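Local atomic coordinates of anti-sigma-I factor RsgI3 (PDB entry 6QE7), a protein that probably restrains the sigma factor SigI3 and releases it on sensing polysaccharide, through an extracellular pair of PA14 domains that binds pectin. Residues Y65-D70 against Q88-H93; C27-W32 against K131-S136; M14-F19 against K108-Q113; G8-N13 against R23-I28. All blocks are in the same frame, centred on the assembly; numbering follows the deposited sequence.

Contact 1: residues Y65-D70 against Q88-H93; sequences YTVTDD and QSATEH. With CA (calcium ion), chain D.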
# COMPACT_ATOMS: atom_id res chain seq x y z
N TYR A 65 -21.95 -5.06 -14.78
CA TYR A 65 -21.29 -3.89 -15.40
C TYR A 65 -20.66 -3.03 -14.29
O TYR A 65 -21.29 -2.82 -13.24
CB TYR A 65 -22.24 -2.97 -16.16
CG TYR A 65 -23.33 -3.62 -16.97
CD1 TYR A 65 -24.39 -4.30 -16.37
CD2 TYR A 65 -23.28 -3.55 -18.35
CE1 TYR A 65 -25.40 -4.86 -17.16
CE2 TYR A 65 -24.28 -4.12 -19.14
CZ TYR A 65 -25.34 -4.78 -18.54
OH TYR A 65 -26.27 -5.36 -19.36
N THR A 66 -19.48 -2.50 -14.60
CA THR A 66 -18.75 -1.50 -13.80
C THR A 66 -18.59 -0.30 -14.72
O THR A 66 -18.36 -0.46 -15.89
CB THR A 66 -17.41 -2.06 -13.30
OG1 THR A 66 -16.56 -2.35 -14.41
CG2 THR A 66 -17.57 -3.29 -12.45
N VAL A 67 -18.84 0.88 -14.19
CA VAL A 67 -18.44 2.12 -14.89
C VAL A 67 -17.54 2.84 -13.88
O VAL A 67 -18.06 3.23 -12.82
CB VAL A 67 -19.66 2.98 -15.29
CG1 VAL A 67 -19.22 4.16 -16.13
CG2 VAL A 67 -20.67 2.17 -16.06
N THR A 68 -16.27 3.01 -14.21
CA THR A 68 -15.22 3.45 -13.27
C THR A 68 -14.30 4.41 -13.97
O THR A 68 -13.96 4.22 -15.16
CB THR A 68 -14.39 2.32 -12.68
OG1 THR A 68 -13.80 1.40 -13.63
CG2 THR A 68 -15.20 1.51 -11.71
N ASP A 69 -13.80 5.32 -13.15
CA ASP A 69 -12.56 6.07 -13.40
C ASP A 69 -11.85 6.12 -12.06
O ASP A 69 -12.42 6.76 -11.17
CB ASP A 69 -12.91 7.43 -14.00
CG ASP A 69 -11.70 8.33 -14.11
OD1 ASP A 69 -10.64 8.01 -13.45
OD2 ASP A 69 -11.79 9.29 -14.86
N ASP A 70 -10.67 5.42 -11.87
CA ASP A 70 -9.96 4.70 -12.92
C ASP A 70 -10.32 3.22 -12.97
O ASP A 70 -11.37 2.88 -13.51
CB ASP A 70 -8.46 4.89 -12.81
CG ASP A 70 -8.11 6.35 -13.05
OD1 ASP A 70 -8.37 7.18 -12.09
OD2 ASP A 70 -7.55 6.65 -14.12
N GLN A 88 -8.15 5.12 -16.75
CA GLN A 88 -9.21 5.27 -17.74
C GLN A 88 -10.19 6.33 -17.26
O GLN A 88 -10.60 6.28 -16.13
CB GLN A 88 -9.98 3.96 -17.98
CG GLN A 88 -10.46 3.28 -16.70
CD GLN A 88 -11.27 2.04 -16.98
OE1 GLN A 88 -10.99 1.27 -17.88
NE2 GLN A 88 -12.34 1.84 -16.22
N SER A 89 -10.49 7.29 -18.11
CA SER A 89 -11.77 8.00 -18.06
C SER A 89 -12.91 7.00 -17.83
O SER A 89 -12.69 5.81 -18.21
CB SER A 89 -11.95 8.74 -19.34
OG SER A 89 -12.91 9.72 -19.12
N ALA A 90 -14.08 7.47 -17.37
CA ALA A 90 -15.28 6.65 -17.04
C ALA A 90 -15.60 5.73 -18.21
O ALA A 90 -15.78 6.22 -19.33
CB ALA A 90 -16.48 7.50 -16.74
N THR A 91 -15.60 4.44 -17.96
CA THR A 91 -15.65 3.46 -19.04
C THR A 91 -16.46 2.33 -18.46
O THR A 91 -16.17 1.95 -17.34
CB THR A 91 -14.27 2.97 -19.51
OG1 THR A 91 -13.49 4.08 -19.97
CG2 THR A 91 -14.41 1.89 -20.56
N GLU A 92 -17.41 1.81 -19.23
CA GLU A 92 -18.17 0.62 -18.84
C GLU A 92 -17.36 -0.60 -19.29
O GLU A 92 -16.86 -0.52 -20.38
CB GLU A 92 -19.49 0.60 -19.61
CG GLU A 92 -20.39 -0.55 -19.23
CD GLU A 92 -21.85 -0.22 -19.52
OE1 GLU A 92 -22.16 -0.11 -20.67
OE2 GLU A 92 -22.61 0.04 -18.59
N HIS A 93 -17.40 -1.68 -18.52
CA HIS A 93 -16.85 -3.03 -18.82
C HIS A 93 -17.88 -3.96 -18.24
O HIS A 93 -18.62 -3.53 -17.32
CB HIS A 93 -15.48 -3.30 -18.15
CG HIS A 93 -14.42 -2.33 -18.54
ND1 HIS A 93 -13.96 -2.22 -19.85
CD2 HIS A 93 -13.72 -1.41 -17.82
CE1 HIS A 93 -13.04 -1.26 -19.92
NE2 HIS A 93 -12.85 -0.78 -18.67
CA CA D . -9.15 9.44 -12.46
O HOH W 1 -15.33 -0.03 -15.28
O HOH W 2 -14.23 10.03 -15.79
O HOH W 3 -9.31 10.26 -15.08
O HOH W 4 -7.21 9.37 -14.41

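Contact 2: residues C27-W32 against K131-S136; sequences CIDFDW and KEIIPS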
# COMPACT_ATOMS: atom_id res chain seq x y z
N CYS A 27 -25.18 0.99 -1.89
CA CYS A 27 -24.93 0.56 -3.27
C CYS A 27 -23.67 1.28 -3.78
O CYS A 27 -23.11 2.12 -3.04
CB CYS A 27 -26.17 0.82 -4.11
SG CYS A 27 -26.44 2.57 -4.45
N ILE A 28 -23.16 0.81 -4.90
CA ILE A 28 -21.94 1.31 -5.58
C ILE A 28 -22.44 2.14 -6.74
O ILE A 28 -22.70 1.58 -7.77
CB ILE A 28 -20.90 0.23 -5.98
CG1 ILE A 28 -20.49 -0.61 -4.76
CG2 ILE A 28 -19.70 0.89 -6.65
CD1 ILE A 28 -19.63 -1.82 -5.08
N ASP A 29 -22.58 3.42 -6.44
CA ASP A 29 -23.14 4.44 -7.34
C ASP A 29 -22.53 5.81 -6.96
O ASP A 29 -23.26 6.64 -6.38
CB ASP A 29 -24.65 4.51 -7.24
CG ASP A 29 -25.24 5.38 -8.35
OD1 ASP A 29 -24.54 5.61 -9.35
OD2 ASP A 29 -26.40 5.83 -8.22
N PHE A 30 -21.25 5.99 -7.24
CA PHE A 30 -20.47 7.13 -6.75
C PHE A 30 -20.00 7.95 -7.92
O PHE A 30 -19.37 7.43 -8.81
CB PHE A 30 -19.32 6.62 -5.88
CG PHE A 30 -19.74 6.07 -4.56
CD1 PHE A 30 -20.16 6.91 -3.55
CD2 PHE A 30 -19.70 4.72 -4.31
CE1 PHE A 30 -20.57 6.41 -2.32
CE2 PHE A 30 -20.10 4.21 -3.08
CZ PHE A 30 -20.46 5.06 -2.06
N ASP A 31 -20.17 9.25 -7.84
CA ASP A 31 -19.44 10.16 -8.72
C ASP A 31 -18.81 11.22 -7.85
O ASP A 31 -19.52 11.99 -7.35
CB ASP A 31 -20.30 10.74 -9.83
CG ASP A 31 -19.52 11.68 -10.74
OD1 ASP A 31 -18.31 11.94 -10.49
OD2 ASP A 31 -20.13 12.22 -11.67
N TRP A 32 -17.49 11.21 -7.73
CA TRP A 32 -16.76 12.08 -6.78
C TRP A 32 -16.19 13.27 -7.52
O TRP A 32 -15.43 14.05 -6.91
CB TRP A 32 -15.68 11.28 -6.05
CG TRP A 32 -16.26 10.21 -5.20
CD1 TRP A 32 -17.15 10.38 -4.17
CD2 TRP A 32 -16.01 8.80 -5.28
NE1 TRP A 32 -17.39 9.21 -3.55
CE2 TRP A 32 -16.74 8.21 -4.23
CE3 TRP A 32 -15.20 8.01 -6.10
CZ2 TRP A 32 -16.70 6.84 -4.00
CZ3 TRP A 32 -15.15 6.66 -5.85
CH2 TRP A 32 -15.93 6.08 -4.84
N LYS A 131 -31.69 -3.26 -16.57
CA LYS A 131 -30.34 -2.86 -16.18
C LYS A 131 -30.54 -1.83 -15.09
O LYS A 131 -31.16 -0.83 -15.40
CB LYS A 131 -29.59 -2.28 -17.37
CG LYS A 131 -28.12 -2.05 -17.10
CD LYS A 131 -27.47 -1.23 -18.17
CE LYS A 131 -25.98 -1.08 -17.99
NZ LYS A 131 -25.35 -0.40 -19.16
N GLU A 132 -30.06 -2.09 -13.87
CA GLU A 132 -30.04 -1.07 -12.81
C GLU A 132 -28.69 -1.12 -12.09
O GLU A 132 -28.04 -2.18 -12.19
CB GLU A 132 -31.22 -1.38 -11.88
CG GLU A 132 -31.23 -2.79 -11.37
CD GLU A 132 -32.25 -3.14 -10.29
OE1 GLU A 132 -33.17 -2.35 -10.12
OE2 GLU A 132 -32.14 -4.23 -9.62
N ILE A 133 -28.32 -0.04 -11.39
CA ILE A 133 -27.49 -0.05 -10.16
C ILE A 133 -27.89 -1.20 -9.25
O ILE A 133 -29.05 -1.28 -8.83
CB ILE A 133 -27.58 1.30 -9.41
CG1 ILE A 133 -27.07 2.49 -10.22
CG2 ILE A 133 -26.86 1.18 -8.08
CD1 ILE A 133 -25.52 2.48 -10.38
N ILE A 134 -26.95 -2.03 -8.82
CA ILE A 134 -27.36 -3.16 -7.96
C ILE A 134 -27.85 -2.55 -6.67
O ILE A 134 -27.08 -1.89 -5.96
CB ILE A 134 -26.27 -4.21 -7.71
CG1 ILE A 134 -25.66 -4.76 -9.00
CG2 ILE A 134 -26.80 -5.34 -6.82
CD1 ILE A 134 -24.72 -5.94 -8.79
N PRO A 135 -29.09 -2.83 -6.24
CA PRO A 135 -29.63 -2.16 -5.07
C PRO A 135 -29.31 -2.82 -3.73
O PRO A 135 -28.85 -3.95 -3.72
CB PRO A 135 -31.14 -2.22 -5.36
CG PRO A 135 -31.29 -3.54 -6.04
CD PRO A 135 -30.08 -3.66 -6.94
N SER A 136 -29.51 -2.06 -2.64
CA SER A 136 -29.05 -2.44 -1.29
C SER A 136 -29.82 -3.66 -0.83
O SER A 136 -29.27 -4.39 -0.02
CB SER A 136 -29.20 -1.34 -0.26
OG SER A 136 -30.52 -0.83 -0.24
O HOH W 5 -24.41 -1.21 -6.67

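Contact 3: residues M14-F19 against K108-Q113; sequences MDFSRF and KMEYYQ. With CA (calcium ion), chain D.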
# COMPACT_ATOMS: atom_id res chain seq x y z
N MET A 14 -3.41 4.00 -3.76
CA MET A 14 -4.18 3.36 -4.86
C MET A 14 -3.92 1.87 -4.90
O MET A 14 -4.50 1.18 -5.73
CB MET A 14 -3.88 4.07 -6.19
CG MET A 14 -2.56 3.78 -6.88
SD MET A 14 -2.69 5.23 -8.10
CE MET A 14 -0.98 5.28 -8.67
N ASP A 15 -3.14 1.36 -3.94
CA ASP A 15 -2.84 -0.09 -3.88
C ASP A 15 -3.24 -0.68 -2.54
O ASP A 15 -2.51 -1.57 -2.06
CB ASP A 15 -1.34 -0.34 -4.00
CG ASP A 15 -0.52 0.34 -2.89
OD1 ASP A 15 -1.08 1.20 -2.12
OD2 ASP A 15 0.66 -0.01 -2.81
N PHE A 16 -4.31 -0.20 -1.91
CA PHE A 16 -4.88 -0.84 -0.70
C PHE A 16 -3.84 -0.78 0.40
O PHE A 16 -3.75 -1.72 1.16
CB PHE A 16 -5.33 -2.29 -0.94
CG PHE A 16 -6.29 -2.35 -2.11
CD1 PHE A 16 -7.56 -1.84 -1.98
CD2 PHE A 16 -5.87 -2.79 -3.35
CE1 PHE A 16 -8.43 -1.84 -3.05
CE2 PHE A 16 -6.73 -2.78 -4.44
CZ PHE A 16 -8.00 -2.28 -4.28
N SER A 17 -3.09 0.30 0.47
CA SER A 17 -2.27 0.69 1.65
C SER A 17 -2.74 2.07 2.09
O SER A 17 -3.51 2.80 1.31
CB SER A 17 -0.78 0.67 1.37
OG SER A 17 -0.44 1.68 0.41
N ARG A 18 -2.33 2.44 3.29
CA ARG A 18 -2.79 3.64 4.03
C ARG A 18 -4.31 3.56 4.22
O ARG A 18 -5.05 4.48 3.83
CB ARG A 18 -2.42 4.89 3.25
CG ARG A 18 -1.02 5.38 3.57
CD ARG A 18 -0.82 6.62 2.75
NE ARG A 18 0.56 7.04 2.72
CZ ARG A 18 1.16 7.74 3.68
NH1 ARG A 18 0.52 8.03 4.80
NH2 ARG A 18 2.40 8.14 3.50
N PHE A 19 -4.71 2.51 4.89
CA PHE A 19 -6.12 2.25 5.22
C PHE A 19 -6.63 3.43 6.07
O PHE A 19 -5.89 3.85 6.96
CB PHE A 19 -6.26 0.90 5.93
CG PHE A 19 -7.61 0.78 6.56
CD1 PHE A 19 -8.76 0.62 5.78
CD2 PHE A 19 -7.77 0.95 7.93
CE1 PHE A 19 -10.02 0.58 6.35
CE2 PHE A 19 -9.05 0.87 8.50
CZ PHE A 19 -10.16 0.72 7.70
N LYS A 108 -16.72 -9.09 -4.75
CA LYS A 108 -15.63 -8.20 -4.37
C LYS A 108 -15.36 -7.31 -5.56
O LYS A 108 -15.20 -7.80 -6.67
CB LYS A 108 -14.38 -8.99 -3.99
CG LYS A 108 -13.15 -8.09 -3.86
CD LYS A 108 -12.01 -8.83 -3.21
CE LYS A 108 -11.61 -10.10 -3.97
NZ LYS A 108 -10.41 -10.71 -3.36
N MET A 109 -15.41 -6.01 -5.32
CA MET A 109 -15.08 -5.03 -6.33
C MET A 109 -13.97 -4.17 -5.76
O MET A 109 -14.16 -3.59 -4.70
CB MET A 109 -16.32 -4.21 -6.69
CG MET A 109 -15.98 -3.10 -7.62
SD MET A 109 -17.51 -2.38 -8.34
CE MET A 109 -16.87 -0.92 -9.17
N GLU A 110 -12.85 -4.13 -6.49
CA GLU A 110 -11.66 -3.30 -6.19
C GLU A 110 -11.66 -2.19 -7.20
O GLU A 110 -12.02 -2.43 -8.35
CB GLU A 110 -10.37 -4.15 -6.21
CG GLU A 110 -10.33 -5.06 -5.01
CD GLU A 110 -9.10 -5.96 -4.90
OE1 GLU A 110 -8.33 -5.98 -5.82
OE2 GLU A 110 -8.92 -6.54 -3.86
N TYR A 111 -11.35 -0.99 -6.72
CA TYR A 111 -11.45 0.24 -7.50
C TYR A 111 -10.23 1.08 -7.17
O TYR A 111 -9.86 1.08 -5.97
CB TYR A 111 -12.77 0.95 -7.11
CG TYR A 111 -12.72 2.40 -7.46
CD1 TYR A 111 -12.92 2.82 -8.76
CD2 TYR A 111 -12.31 3.33 -6.53
CE1 TYR A 111 -12.77 4.14 -9.14
CE2 TYR A 111 -12.16 4.65 -6.89
CZ TYR A 111 -12.37 5.05 -8.18
OH TYR A 111 -12.23 6.35 -8.50
N TYR A 112 -9.74 1.91 -8.10
CA TYR A 112 -8.82 2.97 -7.68
C TYR A 112 -9.00 4.17 -8.62
O TYR A 112 -9.54 4.08 -9.72
CB TYR A 112 -7.37 2.47 -7.69
CG TYR A 112 -6.73 2.47 -9.06
CD1 TYR A 112 -6.89 1.43 -9.95
CD2 TYR A 112 -5.91 3.52 -9.46
CE1 TYR A 112 -6.28 1.42 -11.20
CE2 TYR A 112 -5.25 3.52 -10.69
CZ TYR A 112 -5.42 2.46 -11.57
OH TYR A 112 -4.85 2.53 -12.80
N GLN A 113 -8.67 5.30 -8.05
CA GLN A 113 -8.48 6.62 -8.65
C GLN A 113 -6.99 6.95 -8.72
O GLN A 113 -6.23 6.80 -7.68
CB GLN A 113 -9.23 7.66 -7.80
CG GLN A 113 -8.60 9.06 -7.87
CD GLN A 113 -8.85 9.82 -9.13
OE1 GLN A 113 -8.91 9.27 -10.23
NE2 GLN A 113 -9.15 11.12 -8.97
CA CA D . -9.15 9.44 -12.46
O HOH W 4 -7.21 9.37 -14.41
O HOH W 3 -9.31 10.26 -15.08

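Contact 4: residues G8-N13 against R23-I28; sequences GEYYNN and RIDPCI. With CA (calcium ion), chain E.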
# COMPACT_ATOMS: atom_id res chain seq x y z
N GLY A 8 -17.30 -1.17 2.40
CA GLY A 8 -16.30 -0.39 1.67
C GLY A 8 -15.10 -0.09 2.53
O GLY A 8 -15.25 0.45 3.67
N GLU A 9 -13.95 -0.53 2.07
CA GLU A 9 -12.66 -0.22 2.71
C GLU A 9 -12.05 0.88 1.84
O GLU A 9 -11.77 0.60 0.62
CB GLU A 9 -11.71 -1.44 2.80
CG GLU A 9 -12.19 -2.72 3.51
CD GLU A 9 -11.59 -4.01 2.93
OE1 GLU A 9 -10.45 -4.00 2.37
OE2 GLU A 9 -12.27 -5.03 2.98
N TYR A 10 -11.70 1.99 2.47
CA TYR A 10 -11.20 3.22 1.84
C TYR A 10 -9.78 3.48 2.26
O TYR A 10 -9.45 3.60 3.44
CB TYR A 10 -12.11 4.38 2.23
CG TYR A 10 -13.46 4.31 1.57
CD1 TYR A 10 -14.46 3.50 2.08
CD2 TYR A 10 -13.75 5.00 0.41
CE1 TYR A 10 -15.71 3.43 1.46
CE2 TYR A 10 -15.00 4.97 -0.19
CZ TYR A 10 -16.00 4.17 0.34
OH TYR A 10 -17.22 4.09 -0.29
N TYR A 11 -8.90 3.54 1.27
CA TYR A 11 -7.45 3.64 1.51
C TYR A 11 -6.99 4.95 0.85
O TYR A 11 -7.44 5.19 -0.27
CB TYR A 11 -6.80 2.42 0.85
CG TYR A 11 -7.17 1.08 1.44
CD1 TYR A 11 -8.33 0.44 1.03
CD2 TYR A 11 -6.29 0.41 2.29
CE1 TYR A 11 -8.67 -0.80 1.53
CE2 TYR A 11 -6.61 -0.83 2.80
CZ TYR A 11 -7.79 -1.42 2.41
OH TYR A 11 -8.11 -2.59 2.96
N ASN A 12 -5.96 5.60 1.39
CA ASN A 12 -5.40 6.88 0.87
C ASN A 12 -4.27 6.68 -0.13
O ASN A 12 -3.75 7.71 -0.64
CB ASN A 12 -4.88 7.77 2.02
CG ASN A 12 -5.91 8.80 2.39
OD1 ASN A 12 -6.42 9.45 1.49
ND2 ASN A 12 -6.26 8.94 3.67
N ASN A 13 -3.88 5.44 -0.40
CA ASN A 13 -3.03 5.04 -1.56
C ASN A 13 -3.91 4.25 -2.56
O ASN A 13 -5.02 3.78 -2.16
CB ASN A 13 -1.83 4.23 -1.06
CG ASN A 13 -0.66 5.08 -0.61
OD1 ASN A 13 -0.58 6.27 -0.92
ND2 ASN A 13 0.34 4.46 0.01
N ARG A 23 -16.79 1.59 5.79
CA ARG A 23 -18.22 1.97 6.01
C ARG A 23 -19.06 1.06 5.14
O ARG A 23 -18.52 0.44 4.18
CB ARG A 23 -18.48 3.44 5.64
CG ARG A 23 -18.51 3.75 4.16
CD ARG A 23 -18.56 5.23 3.83
NE ARG A 23 -18.50 5.47 2.43
CZ ARG A 23 -18.34 6.67 1.85
NH1 ARG A 23 -18.14 7.74 2.62
NH2 ARG A 23 -18.27 6.76 0.53
N ILE A 24 -20.31 0.91 5.49
CA ILE A 24 -21.23 0.13 4.63
C ILE A 24 -21.88 1.13 3.69
O ILE A 24 -22.43 2.09 4.19
CB ILE A 24 -22.20 -0.68 5.49
CG1 ILE A 24 -21.39 -1.74 6.23
CG2 ILE A 24 -23.32 -1.28 4.64
CD1 ILE A 24 -22.12 -2.35 7.41
N ASP A 25 -21.65 0.92 2.39
CA ASP A 25 -22.22 1.64 1.27
C ASP A 25 -23.44 0.84 0.86
O ASP A 25 -23.36 -0.37 0.56
CB ASP A 25 -21.17 1.79 0.16
CG ASP A 25 -19.96 2.62 0.58
OD1 ASP A 25 -20.18 3.65 1.23
OD2 ASP A 25 -18.81 2.19 0.34
N PRO A 26 -24.61 1.47 0.78
CA PRO A 26 -25.82 0.73 0.41
C PRO A 26 -25.79 0.21 -1.02
O PRO A 26 -26.32 -0.88 -1.31
CB PRO A 26 -26.98 1.76 0.55
CG PRO A 26 -26.37 3.09 0.97
CD PRO A 26 -24.86 2.90 1.06
N CYS A 27 -25.18 0.99 -1.89
CA CYS A 27 -24.93 0.56 -3.27
C CYS A 27 -23.67 1.28 -3.78
O CYS A 27 -23.11 2.12 -3.04
CB CYS A 27 -26.17 0.82 -4.11
SG CYS A 27 -26.44 2.57 -4.45
N ILE A 28 -23.16 0.81 -4.90
CA ILE A 28 -21.94 1.31 -5.58
C ILE A 28 -22.44 2.14 -6.74
O ILE A 28 -22.70 1.58 -7.77
CB ILE A 28 -20.90 0.23 -5.98
CG1 ILE A 28 -20.49 -0.61 -4.76
CG2 ILE A 28 -19.70 0.89 -6.65
CD1 ILE A 28 -19.63 -1.82 -5.08
CA CA E . -3.63 9.43 -2.12
O HOH W 6 -5.86 9.87 -1.20
O HOH W 7 -1.32 8.86 -1.61
O HOH W 8 -3.00 10.51 0.01
O HOH W 9 -3.36 11.81 -2.62

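Contact 1: residues Y65-D70 against Q88-H93
Two donors grip the carbonyl oxygen of Thr68: Thr91 N at 3.3 Å and the side-chain NE2 of Gln88 at 3.1 Å, both standing above the carbonyl plane. Gln88 reaches it with CG in the crowded position between its backbone N and carbonyl carbon (chi1 50°) and the chain extended beyond. NE2 also makes a weak bond to Asp70 O, an atom that accepts from Thr68 OG1 at 2.8 Å. The rotation of the amide is fixed at its other end, where His93 NE2 donates in its ring plane to a lone pair of Gln88 OE1, 2.9 Å away and almost straight (177°). Here strands 60-69 and 91-99 of the first PA14 domain run antiparallel, with Thr66-His93 and Thr68-Thr91 as hydrogen-bonded pairs. Past the last pair a cis peptide joins Asp69 to Asp70, and both aspartates bind one calcium ion, Asp69 OD1 at 2.3 Å and Asp70 OD1 at 2.4 Å; Gln113, Val115 and Ala117 supply the other protein ligands. Asp70 OD1 also accepts from His114 N, while its OD2 takes Gln88 N at 3.1 Å. On the face of Val67, Glu92 lies alongside Tyr65, its OE2 salt-bridged to Lys131.

Contact 2: residues C27-W32 against K131-S136
Ile133 loses the most surface here, and its two branches divide the work between Cys27 and Asp29. CG2, anti to the backbone N, meets Cys27 SG at 3.9 Å. CG1 takes the place beside the backbone N (chi1 -62°), and a further bend at chi2 (-72°) carries CD1 across the Asp29 side chain, which it crosses at about a right angle. The methyl CD1 sits 3.4 Å from Asp29 OD1 and 3.8 Å from Asp29 CB, so that an exposed carboxylate lies against a hydrocarbon tip without any polar partner from 131-136. Cys27 holds SG in the crowded position between its backbone N and carbonyl carbon (chi1 73°), and its CB rests 3.4 Å from Ile134 O. In the β-sandwich of the first PA14 domain, strands 29-31 and 132-133 do not pair with each other. Both bond to the same strand, 119-125, and the backbones of Ile28 and Ile134 converge on Leu122. No direct hydrogen bond joins the two segments; a water bridges them instead, accepting from Ile28 N at 3.0 Å and lying 2.8 Å from Ile134 O. The side chains of Ile28 and Ile134 are buried, Ile28 packing on Trp50 of strand 46-51 and Ile134 on Leu122 and Trp124.

Contact 3: residues M14-F19 against K108-Q113
The first shell is carried by two side chains of the loop, Phe16 and Met14, without any hydrogen bond across the segments. The Phe16 ring comes down tip first on Glu110, with CZ 3.6 Å from Glu110 CB and CE2 3.8 Å from Glu110 OE1; ring and carboxylate planes are inclined by 38°, and OE2 lies over one face, offset toward the rim. Met14 runs alongside Tyr112, pointing the same way. Its CB is 3.9 Å from Tyr112 CD2, and its SD approaches the ring obliquely, 4.9 Å from the centroid of the Tyr112 ring, in a Met-aromatic contact. Both Met14 CG and Tyr112 CG take the crowded position between backbone N and carbonyl carbon (chi1 76° and 81°), which sets the two chains side by side. Met14 O adds a contact of 3.7 Å to Tyr112 CB.

Outside this shell the loop 14-19 is held by polar bonds. Ser17 OG donates to the syn lone pair of Asp15 OD1 at 2.7 Å. Asp15 OD2 and the Met14 backbone reach Gln253 and Gly251 in the second PA14 domain, so the loop lies at the junction of the dyad. On strand 105-113 the next residue, Gln113, starts away from the loop at CB and binds calcium through OE1 at 2.3 Å, its NE2 hydrogen-bonded to Arg116. Glu110 is buried, and the salt bridge from Arg49 to its OE2 probably favours the ionised carboxylate.

Contact 4: residues G8-N13 against R23-I28
Tyr10 and Asp25 both set CG beside the backbone N, anti to the carbonyl carbon (chi1 -71° for Tyr10), and so reach toward each other tip to tip. Arg23 starts from the crowded position between backbone N and carbonyl carbon (chi1 74°) and extends from CG to NE, bringing its guanidinium to the same point. Tyr10 OH donates to Asp25 OD2 at 2.6 Å; the oxygen lies at the ring edge, and the carboxylate is turned 85° from the ring. Arg23 NH2 gives a hydrogen bond to Tyr10 OH at 3.0 Å, while Arg23 NE salt-bridges the syn lone pair of Asp25 OD1 at 2.8 Å. The backbone carrying these groups is a β-hairpin of strands 6-11 and 19-25, where Gly8 N bonds Arg23 O at 2.7 Å and Arg23 N returns to Gly8 O at 2.9 Å. Gly8 CA passes 3.8 Å from Asp25 OD2. Past the other end of strand 6-11, Asn12 O binds a calcium ion at 2.3 Å, with Asp44, Thr45 and waters as further ligands. Asp25 OD2 also takes a hydrogen bond from Trp50 NE1, so this buried carboxylate, met by phenol, indole and guanidinium, is probably ionised and stabilised as an anion.

Overall arrangement
From the N terminus, contact 4 closes first, joining the two strands of the opening hairpin. Contact 3 begins on the loop inside that hairpin and closes only at strand 105-113, so the two cross. Residues 27 and 28 end contact 4 and begin contact 2, whose loop runs on to 131-136 and crosses contact 3 in turn. Contact 1 lies within the loops of both contacts 2 and 3. It joins contact 3 at a shared calcium ion and meets contact 2 through Lys131. Contacts 3 and 4 both reach one sheet, contacts 1 and 2 the other, with Ile28-Met109 and Trp32-Tyr111 packing between contacts 2 and 3.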